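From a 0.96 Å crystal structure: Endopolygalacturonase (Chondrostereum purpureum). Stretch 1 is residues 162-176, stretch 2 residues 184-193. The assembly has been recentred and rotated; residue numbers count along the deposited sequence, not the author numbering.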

# COMPACT_ATOMS: atom_id res chain seq x y z
N VAL A 162 -6.69 -3.25 -10.22
CA VAL A 162 -6.78 -3.61 -8.80
C VAL A 162 -7.76 -2.70 -8.07
O VAL A 162 -7.74 -1.47 -8.28
N THR A 163 -8.56 -3.30 -7.18
CA THR A 163 -9.36 -2.55 -6.25
C THR A 163 -9.04 -3.04 -4.84
O THR A 163 -9.09 -4.25 -4.61
N ILE A 164 -8.74 -2.11 -3.92
CA ILE A 164 -8.52 -2.42 -2.53
C ILE A 164 -9.53 -1.57 -1.75
O ILE A 164 -9.48 -0.32 -1.87
N GLN A 165 -10.44 -2.23 -1.04
CA GLN A 165 -11.56 -1.49 -0.43
C GLN A 165 -11.87 -2.09 0.92
O GLN A 165 -11.69 -3.31 1.17
N ASN A 166 -12.41 -1.22 1.82
CA ASN A 166 -12.90 -1.68 3.11
C ASN A 166 -11.78 -2.32 3.96
O ASN A 166 -12.09 -3.10 4.87
N CYS A 167 -10.54 -1.94 3.74
CA CYS A 167 -9.41 -2.50 4.49
C CYS A 167 -9.01 -1.57 5.62
O CYS A 167 -9.40 -0.37 5.67
N ILE A 168 -8.21 -2.12 6.54
CA ILE A 168 -7.72 -1.40 7.71
C ILE A 168 -6.22 -1.65 7.81
O ILE A 168 -5.81 -2.81 7.75
N VAL A 169 -5.42 -0.60 7.93
CA VAL A 169 -3.97 -0.76 8.08
C VAL A 169 -3.49 0.06 9.26
O VAL A 169 -3.68 1.28 9.30
N LYS A 170 -2.84 -0.61 10.21
CA LYS A 170 -2.21 0.00 11.39
C LYS A 170 -0.72 -0.35 11.28
O LYS A 170 -0.35 -1.52 11.44
N ASN A 171 0.12 0.64 10.97
CA ASN A 171 1.49 0.29 10.63
C ASN A 171 2.42 1.48 10.85
O ASN A 171 2.08 2.40 11.59
N GLN A 172 3.63 1.39 10.24
CA GLN A 172 4.69 2.37 10.44
C GLN A 172 5.22 2.90 9.10
O GLN A 172 6.27 3.55 9.08
N ASP A 173 4.55 2.62 8.00
CA ASP A 173 5.00 3.12 6.69
C ASP A 173 3.75 3.31 5.82
O ASP A 173 2.64 3.44 6.35
N ASP A 174 3.93 3.37 4.51
CA ASP A 174 2.78 3.66 3.64
C ASP A 174 1.64 2.70 3.94
O ASP A 174 1.82 1.49 4.03
N CYS A 175 0.43 3.25 4.01
CA CYS A 175 -0.77 2.42 4.10
C CYS A 175 -0.92 1.56 2.83
O CYS A 175 -1.12 0.35 2.87
N ILE A 176 -0.77 2.27 1.72
CA ILE A 176 -0.62 1.69 0.38
C ILE A 176 0.50 2.47 -0.30
O ILE A 176 0.60 3.69 -0.10
N ILE A 184 -6.24 1.53 -10.84
CA ILE A 184 -6.10 1.12 -9.44
C ILE A 184 -7.00 2.01 -8.58
O ILE A 184 -6.92 3.23 -8.66
N ARG A 185 -7.83 1.34 -7.78
CA ARG A 185 -8.82 2.02 -6.95
C ARG A 185 -8.57 1.63 -5.48
O ARG A 185 -8.47 0.45 -5.17
N PHE A 186 -8.45 2.64 -4.62
CA PHE A 186 -8.22 2.46 -3.18
C PHE A 186 -9.40 3.20 -2.51
O PHE A 186 -9.39 4.45 -2.49
N GLU A 187 -10.41 2.46 -2.04
CA GLU A 187 -11.66 3.08 -1.64
C GLU A 187 -12.13 2.57 -0.26
O GLU A 187 -12.16 1.38 0.03
N ASN A 188 -12.56 3.54 0.57
CA ASN A 188 -13.23 3.22 1.86
C ASN A 188 -12.33 2.39 2.76
O ASN A 188 -12.81 1.48 3.47
N ASN A 189 -11.04 2.75 2.81
CA ASN A 189 -10.08 2.13 3.71
C ASN A 189 -9.77 3.05 4.91
O ASN A 189 -10.02 4.25 4.82
N GLN A 190 -9.22 2.45 5.96
CA GLN A 190 -8.82 3.20 7.16
C GLN A 190 -7.32 2.95 7.40
O GLN A 190 -6.90 1.78 7.51
N CYS A 191 -6.55 4.02 7.48
CA CYS A 191 -5.11 3.99 7.66
C CYS A 191 -4.72 4.71 8.92
O CYS A 191 -5.14 5.87 9.08
N SER A 192 -3.90 4.11 9.78
CA SER A 192 -3.43 4.83 10.97
C SER A 192 -2.00 4.42 11.28
O SER A 192 -1.56 3.29 10.99
N GLY A 193 -1.26 5.34 11.93
CA GLY A 193 0.08 5.11 12.44
C GLY A 193 1.20 5.27 11.44
O GLY A 193 2.36 5.52 11.86

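Residues 162-165 and 168-170 pair in parallel register with 184-187 and 190-192, and within these strands side chains alternate between two faces of the sheet. Val162 (t) lies on the buried face with Ile184 (m, t), its CB 4.4 Å from CG1 of Ile184, while its carbonyl accepts the backbone N of Arg185. Thr163 (m) points to the other, more solvent-accessible face, where OG1 comes within 4.0 Å of Arg185 CB.

Ile164 (m, t) returns to the buried face, and its CG2 approaches CD1 of Phe186 (t) at 3.8 Å. Its carbonyl oxygen is shared: Glu187 N donates to it at 2.9 Å, and Asn189 ND2 donates to the same Ile164 O at 3.1 Å. Gln165 (p, t) shares the opposite face with Glu187 (t, t). Their carboxamide and carboxylate are linked by water 1, which donates to Gln165 OE1 at 2.6 Å and to Glu187 OE1 at 2.7 Å. The same Glu187 OE1 forms a salt bridge with Arg185 NH1 at 3.2 Å, tying together neighbours on that face.

At the turn, the CA-to-CB bond of Asn166 (m) points away from stretch 2, yet its amide bends back, and water 2 joins Asn166 OD1 (2.9 Å) to Asn188 O (3.2 Å). Cys167 (m) follows, its backbone N donating to Asn189 OD1 at 2.8 Å. The Asn189 (m) amide thus uses both ends to hold stretch 1 where the regular strand pairing is interrupted. Water 3 adds a further link, donating to Cys167 O and Asn188 O, each at 2.9 Å, and accepting from Gln190 NE2 at 3.0 Å.

Regular pairing resumes at Ile168 (m, t), whose CG1 lies 4.1 Å from NE2 of Gln190 (m, t). Val169 (t) is buried on the face of Cys191. Lys170 (m, then t throughout) brings CG to 3.6 Å from OG of Ser192 (p) before its end leads away; that Ser192 OG contacts water 4 at 2.9 Å. Asn171 (p) starts away from stretch 2, but its end comes nearer, OD1 lying 3.7 Å from Ser192 O, while ND2 donates to Asp174 O at 3.0 Å within stretch 1.

Beyond this bend the chain returns beneath the buried face. Cys175 (t) forms a disulfide with Cys191 (m), SG to SG 2.0 Å, and the Cys175 sulfur also sits at the edge of the Phe186 ring, 3.9 Å from CZ. Ile176 (t, t) covers one face of that ring, CG2 lying 3.6 Å from the Phe186 ring centroid almost along its normal.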

# COMPACT_ATOMS: atom_id res chain seq x y z
CB VAL A 162 -5.37 -3.49 -8.17
CG1 VAL A 162 -5.44 -3.56 -6.64
CG2 VAL A 162 -4.46 -4.56 -8.72
CB THR A 163 -10.88 -2.74 -6.53
OG1 THR A 163 -11.08 -2.21 -7.84
CG2 THR A 163 -11.75 -2.02 -5.49
CB ILE A 164 -7.06 -2.11 -2.11
CG1 ILE A 164 -6.12 -3.06 -2.88
CG2 ILE A 164 -6.89 -2.19 -0.60
CD1 ILE A 164 -4.65 -2.67 -2.83
CB GLN A 165 -12.80 -1.50 -1.32
CG GLN A 165 -13.33 -2.90 -1.66
CD GLN A 165 -14.48 -2.87 -2.67
OE1 GLN A 165 -14.57 -1.98 -3.48
NE2 GLN A 165 -15.31 -3.92 -2.60
CB ASN A 166 -14.09 -2.67 3.03
CG ASN A 166 -15.19 -2.11 2.16
OD1 ASN A 166 -15.56 -0.95 2.27
ND2 ASN A 166 -15.72 -2.95 1.27
CB CYS A 167 -8.24 -2.73 3.53
SG CYS A 167 -8.54 -4.03 2.29
CB ILE A 168 -8.42 -1.88 9.00
CG1 ILE A 168 -9.93 -1.58 8.91
CG2 ILE A 168 -7.77 -1.30 10.23
CD1 ILE A 168 -10.75 -2.21 10.02
CB VAL A 169 -3.21 -0.29 6.79
CG1 VAL A 169 -1.72 -0.42 7.02
CG2 VAL A 169 -3.70 -1.06 5.57
CB LYS A 170 -2.79 -0.59 12.68
CG LYS A 170 -4.32 -0.38 12.79
CD LYS A 170 -4.85 -1.08 14.05
CE LYS A 170 -6.37 -0.82 14.17
NZ LYS A 170 -6.87 -1.70 15.28
CB ASN A 171 1.57 -0.27 9.18
CG ASN A 171 1.36 0.82 8.18
OD1 ASN A 171 0.85 1.91 8.53
ND2 ASN A 171 1.69 0.56 6.91
CB GLN A 172 5.87 1.84 11.28
CG GLN A 172 5.46 1.39 12.66
CD GLN A 172 4.71 0.08 12.71
OE1 GLN A 172 3.68 -0.02 13.50
NE2 GLN A 172 5.13 -0.91 12.02
CB ASP A 173 6.09 2.18 6.08
CG ASP A 173 7.04 2.93 5.15
OD1 ASP A 173 6.59 3.43 4.10
OD2 ASP A 173 8.23 3.02 5.48
CB ASP A 174 3.22 3.56 2.18
CG ASP A 174 4.17 4.67 1.77
OD1 ASP A 174 3.99 5.77 2.30
OD2 ASP A 174 5.00 4.43 0.88
CB CYS A 175 -1.95 3.37 4.36
SG CYS A 175 -3.50 2.53 4.60
CB ILE A 176 -1.93 1.74 -0.47
CG1 ILE A 176 -1.71 1.14 -1.86
CG2 ILE A 176 -2.54 3.15 -0.52
CD1 ILE A 176 -3.02 0.87 -2.62
CB ILE A 184 -4.61 1.20 -8.99
CG1 ILE A 184 -3.74 0.28 -9.86
CG2 ILE A 184 -4.50 0.84 -7.49
CD1 ILE A 184 -2.31 0.68 -9.89
CB ARG A 185 -10.23 1.63 -7.37
CG ARG A 185 -11.31 2.36 -6.59
CD ARG A 185 -12.67 1.88 -7.12
NE ARG A 185 -13.01 2.87 -7.98
CZ ARG A 185 -13.79 3.95 -8.02
NH1 ARG A 185 -14.58 4.47 -7.15
NH2 ARG A 185 -13.54 4.41 -9.22
CB PHE A 186 -6.87 3.01 -2.79
CG PHE A 186 -6.45 2.76 -1.34
CD1 PHE A 186 -6.03 1.48 -0.98
CD2 PHE A 186 -6.45 3.78 -0.40
CE1 PHE A 186 -5.61 1.25 0.35
CE2 PHE A 186 -6.04 3.55 0.91
CZ PHE A 186 -5.61 2.29 1.28
CB GLU A 187 -12.77 2.80 -2.69
CG GLU A 187 -14.09 3.47 -2.35
CD GLU A 187 -15.05 3.57 -3.51
OE1 GLU A 187 -14.95 2.80 -4.47
OE2 GLU A 187 -15.96 4.44 -3.43
CB ASN A 188 -14.58 2.55 1.62
CG ASN A 188 -15.59 3.45 0.94
OD1 ASN A 188 -15.39 4.67 0.81
ND2 ASN A 188 -16.67 2.90 0.45
CB ASN A 189 -8.77 1.81 2.94
CG ASN A 189 -9.07 0.94 1.77
OD1 ASN A 189 -9.38 -0.24 1.87
ND2 ASN A 189 -8.96 1.52 0.58
CB GLN A 190 -9.60 2.70 8.36
CG GLN A 190 -11.09 3.09 8.24
CD GLN A 190 -11.79 2.33 9.33
OE1 GLN A 190 -11.57 2.53 10.53
NE2 GLN A 190 -12.65 1.46 8.86
CB CYS A 191 -4.46 4.73 6.45
SG CYS A 191 -4.82 4.08 4.82
CB SER A 192 -4.34 4.58 12.17
OG SER A 192 -4.37 3.22 12.50
O HOH W 1 -14.12 0.23 -4.81
O HOH W 2 -15.62 0.51 4.73
O HOH W 3 -12.18 0.36 6.12
O HOH W 4 -6.58 2.26 10.97
O HOH W 5 -1.41 3.19 7.72